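Acinetobacter secreted protease CpaA (Acinetobacter nosocomialis M2, PDB 6O38) is a secreted zinc metalloprotease that pairs with the chaperone CpaB for type II secretion and probably cleaves glycoprotein substrates. Local coordinates at residues Leu379-Glu384 with Tyr459-Glu464; Ser57-Thr62 with Val71-Ser76. All coordinates share one frame; numbering follows the deposited sequence.

Interaction 1: residues Leu379-Glu384 with Tyr459-Glu464; sequences LVSSPE and YYQGNE
Val-380 and Tyr-460 face one another across two neighbouring parallel strands in the metalloprotease part of the chain, where strand 367-381 lies between 416-425 and 457-462. The pairing is a compact example of backbone bonds setting the register for the side chains above and below. Val-380 lies between two residues of its neighbour: its N donates to Tyr-459 O at 2.8 Å, while its O accepts from Gln-461 N at 2.7 Å. A third bond, from Ser-382 N to Gln-461 O, carries the ladder one residue past strand 367-381.

The two buried faces are packed differently. On one, Val-380 CG1 meets the edge of the Tyr-460 ring at CD1, 3.6 Å away and near the ring plane; CG of the tyrosine is anti to its backbone N (chi1 177°), and OH reaches past Ser-382 CB to bond Glu-464 OE2 at 2.8 Å on the syn side of the carboxylate. That oxygen also forms a salt bridge with Lys-427. The other face mixes apolar packing of Leu-379 and Tyr-459 with a polar pair: Gln-461 NE2 donates to Ser-381 OG at 3.2 Å, with the serine oxygen close to the amide plane. Ala-394 O, on helix 391-411 above this face, takes a second bond from NE2, and Asn-386 OD1 bonds to Ser-381 OG.

Beyond Ser-382 the contact opens toward solvent. The exposed Glu-384 and the partly exposed Asn-463 cross at about a right angle; Glu-384 OE1 lies 3.7 Å from Asn-463 CB, and their carboxylate and amide planes are 82° apart. Glu-384 OE1 also lies 4.2 Å from Glu-464 OE2, a repulsion that Lys-427 may temper. Where helix 383-389 begins, Ser-382 is the N-cap, its OG accepting a weak bond from Glu-384 N at 3.3 Å.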
loop_
_atom_site.group_PDB
_atom_site.type_symbol
_atom_site.label_atom_id
_atom_site.label_comp_id
_atom_site.label_asym_id
_atom_site.label_seq_id
_atom_site.Cartn_x
_atom_site.Cartn_y
_atom_site.Cartn_z
ATOM N N LEU A 379 14.563 -12.602 -18.908
ATOM C CA LEU A 379 13.327 -11.981 -19.364
ATOM C C LEU A 379 13.226 -12.127 -20.877
ATOM O O LEU A 379 14.108 -11.666 -21.610
ATOM C CB LEU A 379 13.275 -10.510 -18.955
ATOM C CG LEU A 379 13.472 -10.233 -17.462
ATOM C CD1 LEU A 379 13.332 -8.747 -17.162
ATOM C CD2 LEU A 379 12.497 -11.049 -16.627
ATOM N N VAL A 380 12.153 -12.763 -21.339
ATOM C CA VAL A 380 11.911 -12.992 -22.759
ATOM C C VAL A 380 10.638 -12.257 -23.150
ATOM O O VAL A 380 9.585 -12.458 -22.533
ATOM C CB VAL A 380 11.796 -14.493 -23.082
ATOM C CG1 VAL A 380 11.696 -14.706 -24.585
ATOM C CG2 VAL A 380 12.979 -15.254 -22.505
ATOM N N SER A 381 10.736 -11.407 -24.169
ATOM C CA SER A 381 9.605 -10.638 -24.670
ATOM C C SER A 381 9.336 -11.018 -26.118
ATOM O O SER A 381 10.257 -11.033 -26.941
ATOM C CB SER A 381 9.863 -9.135 -24.556
ATOM O OG SER A 381 8.646 -8.410 -24.540
ATOM N N SER A 382 8.080 -11.326 -26.421
ATOM C CA SER A 382 7.711 -11.708 -27.775
ATOM C C SER A 382 7.786 -10.498 -28.705
ATOM O O SER A 382 7.459 -9.379 -28.296
ATOM C CB SER A 382 6.301 -12.297 -27.798
ATOM O OG SER A 382 5.890 -12.589 -29.124
ATOM N N PRO A 383 8.226 -10.686 -29.952
ATOM C CA PRO A 383 8.177 -9.576 -30.918
ATOM C C PRO A 383 6.779 -9.018 -31.117
ATOM O O PRO A 383 6.635 -7.823 -31.411
ATOM C CB PRO A 383 8.724 -10.205 -32.207
ATOM C CG PRO A 383 9.523 -11.381 -31.754
ATOM C CD PRO A 383 8.840 -11.896 -30.523
ATOM N N GLU A 384 5.743 -9.850 -30.980
ATOM C CA GLU A 384 4.375 -9.347 -31.041
ATOM C C GLU A 384 4.119 -8.316 -29.948
ATOM O O GLU A 384 3.423 -7.319 -30.173
ATOM C CB GLU A 384 3.380 -10.503 -30.937
ATOM C CG GLU A 384 3.234 -11.310 -32.218
ATOM C CD GLU A 384 2.261 -12.464 -32.074
ATOM O OE1 GLU A 384 2.007 -12.892 -30.929
ATOM O OE2 GLU A 384 1.743 -12.939 -33.109
ATOM N N TYR A 459 11.462 -16.063 -17.612
ATOM C CA TYR A 459 10.109 -15.530 -17.610
ATOM C C TYR A 459 9.796 -14.959 -18.985
ATOM O O TYR A 459 10.637 -14.296 -19.599
ATOM C CB TYR A 459 9.933 -14.454 -16.534
ATOM C CG TYR A 459 8.490 -14.175 -16.192
ATOM C CD1 TYR A 459 7.762 -13.228 -16.895
ATOM C CD2 TYR A 459 7.852 -14.869 -15.171
ATOM C CE1 TYR A 459 6.443 -12.973 -16.590
ATOM C CE2 TYR A 459 6.531 -14.620 -14.858
ATOM C CZ TYR A 459 5.831 -13.671 -15.570
ATOM O OH TYR A 459 4.513 -13.419 -15.262
ATOM N N TYR A 460 8.581 -15.220 -19.463
ATOM C CA TYR A 460 8.192 -14.930 -20.836
ATOM C C TYR A 460 7.002 -13.982 -20.855
ATOM O O TYR A 460 6.016 -14.201 -20.143
ATOM C CB TYR A 460 7.855 -16.221 -21.587
ATOM C CG TYR A 460 7.372 -16.010 -23.003
ATOM C CD1 TYR A 460 8.224 -15.517 -23.982
ATOM C CD2 TYR A 460 6.065 -16.313 -23.364
ATOM C CE1 TYR A 460 7.787 -15.327 -25.279
ATOM C CE2 TYR A 460 5.620 -16.126 -24.658
ATOM C CZ TYR A 460 6.485 -15.633 -25.611
ATOM O OH TYR A 460 6.044 -15.446 -26.902
ATOM N N GLN A 461 7.101 -12.931 -21.665
ATOM C CA GLN A 461 6.026 -11.965 -21.866
ATOM C C GLN A 461 5.590 -12.051 -23.324
ATOM O O GLN A 461 6.322 -11.619 -24.221
ATOM C CB GLN A 461 6.487 -10.554 -21.505
ATOM C CG GLN A 461 5.521 -9.449 -21.897
ATOM C CD GLN A 461 5.962 -8.090 -21.388
ATOM O OE1 GLN A 461 5.559 -7.657 -20.308
ATOM N NE2 GLN A 461 6.801 -7.410 -22.164
ATOM N N GLY A 462 4.401 -12.608 -23.561
ATOM C CA GLY A 462 3.932 -12.879 -24.905
ATOM C C GLY A 462 2.564 -12.270 -25.162
ATOM O O GLY A 462 1.963 -11.641 -24.288
ATOM N N ASN A 463 2.094 -12.468 -26.394
ATOM C CA ASN A 463 0.790 -11.975 -26.826
ATOM C C ASN A 463 -0.131 -13.103 -27.280
ATOM O O ASN A 463 -1.208 -12.833 -27.826
ATOM C CB ASN A 463 0.962 -10.941 -27.945
ATOM C CG ASN A 463 -0.288 -10.109 -28.174
ATOM O OD1 ASN A 463 -0.965 -9.712 -27.226
ATOM N ND2 ASN A 463 -0.601 -9.846 -29.438
ATOM N N GLU A 464 0.265 -14.355 -27.072
ATOM C CA GLU A 464 -0.582 -15.478 -27.433
ATOM C C GLU A 464 -1.778 -15.564 -26.485
ATOM O O GLU A 464 -1.683 -15.187 -25.315
ATOM C CB GLU A 464 0.208 -16.784 -27.392
ATOM C CG GLU A 464 1.471 -16.797 -28.253
ATOM C CD GLU A 464 2.645 -16.086 -27.597
ATOM O OE1 GLU A 464 2.584 -15.845 -26.373
ATOM O OE2 GLU A 464 3.627 -15.769 -28.301
#

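Interaction 2: residues Ser57-Thr62 with Val71-Ser76; sequences SSYLDT and VLKINS
Tyr-59 and Lys-73 run alongside each other in the same direction, the lysine CG 3.7 Å from CE1 of the ring. On the same face Val-71 CG1 reaches Tyr-59 CB at 3.6 Å and sits at the ring edge, so the tyrosine has an aliphatic neighbour on each of two successive outward positions of the opposing strand. Lys-73 runs extended as far as CE and then bends (chi4 -64°), which turns NZ to Asn-75 OD1 at 2.9 Å. The ammonium approaches a lone pair in the carbonyl plane, whereas Ser-57 OG, donating to the same oxygen at 3.0 Å, is tilted 34° from that plane. Two donors thus grip one amide oxygen.

The opposite face is buried and largely apolar. Leu-60 CB packs on Leu-72 CB at 4.0 Å and on Ile-74 CD1, and Thr-62 lies across Leu-72, its CG2 3.6 Å from the leucine CG. Between the two faces, Ser-58 exchanges two backbone bonds with Ile-74, and Leu-60 does so with Leu-72.

Further out, Asn-75 ND2 is tied to Thr-115 OG1, Ser-58 OG is bonded to Val-33 O, and Thr-62 OG1 is hydrogen-bonded to Leu-69 O and Glu-70 O, just before the second strand. Tyr-80, Phe-82 and Ile-50 cover the leucine and isoleucine side, while Glu-92 and Gly-94 of the chaperone CpaB pack on Tyr-59 and Val-71. The whole is a beta hairpin, extended by strand 35-37 into a three-stranded sheet, within a StcE-type beta-sandwich domain.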
loop_
_atom_site.group_PDB
_atom_site.type_symbol
_atom_site.label_atom_id
_atom_site.label_comp_id
_atom_site.label_asym_id
_atom_site.label_seq_id
_atom_site.Cartn_x
_atom_site.Cartn_y
_atom_site.Cartn_z
ATOM N N SER A 57 -23.617 4.516 -8.967
ATOM C CA SER A 57 -23.145 5.216 -7.784
ATOM C C SER A 57 -22.294 6.419 -8.173
ATOM O O SER A 57 -21.657 6.445 -9.230
ATOM C CB SER A 57 -22.335 4.277 -6.889
ATOM O OG SER A 57 -23.147 3.234 -6.376
ATOM N N SER A 58 -22.291 7.422 -7.301
ATOM C CA SER A 58 -21.481 8.617 -7.472
ATOM C C SER A 58 -20.527 8.754 -6.293
ATOM O O SER A 58 -20.721 8.148 -5.235
ATOM C CB SER A 58 -22.354 9.871 -7.599
ATOM O OG SER A 58 -23.142 9.824 -8.777
ATOM N N TYR A 59 -19.486 9.559 -6.487
ATOM C CA TYR A 59 -18.426 9.711 -5.500
ATOM C C TYR A 59 -18.103 11.186 -5.328
ATOM O O TYR A 59 -17.910 11.903 -6.316
ATOM C CB TYR A 59 -17.184 8.919 -5.915
ATOM C CG TYR A 59 -17.469 7.446 -6.111
ATOM C CD1 TYR A 59 -17.414 6.562 -5.041
ATOM C CD2 TYR A 59 -17.810 6.944 -7.359
ATOM C CE1 TYR A 59 -17.681 5.217 -5.213
ATOM C CE2 TYR A 59 -18.079 5.601 -7.540
ATOM C CZ TYR A 59 -18.013 4.742 -6.464
ATOM O OH TYR A 59 -18.281 3.403 -6.641
ATOM N N LEU A 60 -18.045 11.633 -4.077
ATOM C CA LEU A 60 -17.900 13.042 -3.742
ATOM C C LEU A 60 -16.511 13.312 -3.178
ATOM O O LEU A 60 -16.065 12.622 -2.255
ATOM C CB LEU A 60 -18.966 13.472 -2.731
ATOM C CG LEU A 60 -18.837 14.891 -2.169
ATOM C CD1 LEU A 60 -18.950 15.923 -3.280
ATOM C CD2 LEU A 60 -19.881 15.140 -1.092
ATOM N N ASP A 61 -15.837 14.314 -3.738
ATOM C CA ASP A 61 -14.579 14.794 -3.181
ATOM C C ASP A 61 -14.847 15.465 -1.838
ATOM O O ASP A 61 -15.633 16.415 -1.757
ATOM C CB ASP A 61 -13.916 15.767 -4.155
ATOM C CG ASP A 61 -12.598 16.316 -3.636
ATOM O OD1 ASP A 61 -12.067 15.784 -2.639
ATOM O OD2 ASP A 61 -12.090 17.288 -4.234
ATOM N N THR A 62 -14.195 14.971 -0.784
ATOM C CA THR A 62 -14.410 15.464 0.571
ATOM C C THR A 62 -13.219 16.256 1.096
ATOM O O THR A 62 -13.096 16.449 2.310
ATOM C CB THR A 62 -14.722 14.300 1.513
ATOM O OG1 THR A 62 -13.567 13.461 1.631
ATOM C CG2 THR A 62 -15.873 13.481 0.968
ATOM N N VAL A 71 -13.328 9.831 0.322
ATOM C CA VAL A 71 -14.379 9.874 -0.689
ATOM C C VAL A 71 -15.688 9.423 -0.054
ATOM O O VAL A 71 -15.703 8.514 0.783
ATOM C CB VAL A 71 -14.030 8.992 -1.910
ATOM C CG1 VAL A 71 -15.146 9.028 -2.941
ATOM C CG2 VAL A 71 -12.716 9.432 -2.540
ATOM N N LEU A 72 -16.786 10.068 -0.444
ATOM C CA LEU A 72 -18.125 9.656 -0.044
ATOM C C LEU A 72 -18.786 8.893 -1.182
ATOM O O LEU A 72 -18.822 9.375 -2.319
ATOM C CB LEU A 72 -18.991 10.858 0.341
ATOM C CG LEU A 72 -18.763 11.523 1.698
ATOM C CD1 LEU A 72 -20.093 11.977 2.280
ATOM C CD2 LEU A 72 -18.029 10.599 2.658
ATOM N N LYS A 73 -19.310 7.711 -0.874
ATOM C CA LYS A 73 -20.035 6.906 -1.848
ATOM C C LYS A 73 -21.499 7.327 -1.842
ATOM O O LYS A 73 -22.181 7.202 -0.818
ATOM C CB LYS A 73 -19.894 5.417 -1.532
ATOM C CG LYS A 73 -20.324 4.489 -2.659
ATOM C CD LYS A 73 -20.097 3.032 -2.279
ATOM C CE LYS A 73 -20.219 2.108 -3.483
ATOM N NZ LYS A 73 -21.588 2.107 -4.065
ATOM N N ILE A 74 -21.978 7.826 -2.976
ATOM C CA ILE A 74 -23.354 8.286 -3.120
ATOM C C ILE A 74 -24.141 7.212 -3.858
ATOM O O ILE A 74 -23.805 6.856 -4.993
ATOM C CB ILE A 74 -23.424 9.630 -3.861
ATOM C CG1 ILE A 74 -22.705 10.721 -3.065
ATOM C CG2 ILE A 74 -24.868 10.022 -4.116
ATOM C CD1 ILE A 74 -22.735 12.081 -3.728
ATOM N N ASN A 75 -25.185 6.699 -3.217
ATOM C CA ASN A 75 -26.041 5.674 -3.795
ATOM C C ASN A 75 -27.444 6.224 -4.014
ATOM O O ASN A 75 -27.787 7.326 -3.576
ATOM C CB ASN A 75 -26.088 4.433 -2.896
ATOM C CG ASN A 75 -24.727 3.790 -2.717
ATOM O OD1 ASN A 75 -24.231 3.102 -3.609
ATOM N ND2 ASN A 75 -24.117 4.007 -1.557
ATOM N N SER A 76 -28.259 5.434 -4.709
ATOM C CA SER A 76 -29.643 5.813 -4.963
ATOM C C SER A 76 -30.414 5.861 -3.649
ATOM O O SER A 76 -30.468 4.868 -2.915
ATOM C CB SER A 76 -30.290 4.827 -5.933
ATOM O OG SER A 76 -31.640 5.172 -6.188
#

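In the fold
The two contacts follow one another along the chain, interaction 2 lying wholly earlier than interaction 1, and they do not touch: their centres are 41 Å apart and their nearest atoms about 30 Å. Interaction 1 belongs to the protease part. The side chain of Tyr-459 lies about 10 Å from the zinc ion bound by His-498, His-502 and His-508, and it touches residues of the HExxH motif, so the parallel pairing adjoins the metal site, whose three histidine ligands come from outside it. Interaction 2 sits in a beta-sandwich domain, away from interaction 1, and meets CpaB, whereas neither segment of interaction 1 touches the chaperone.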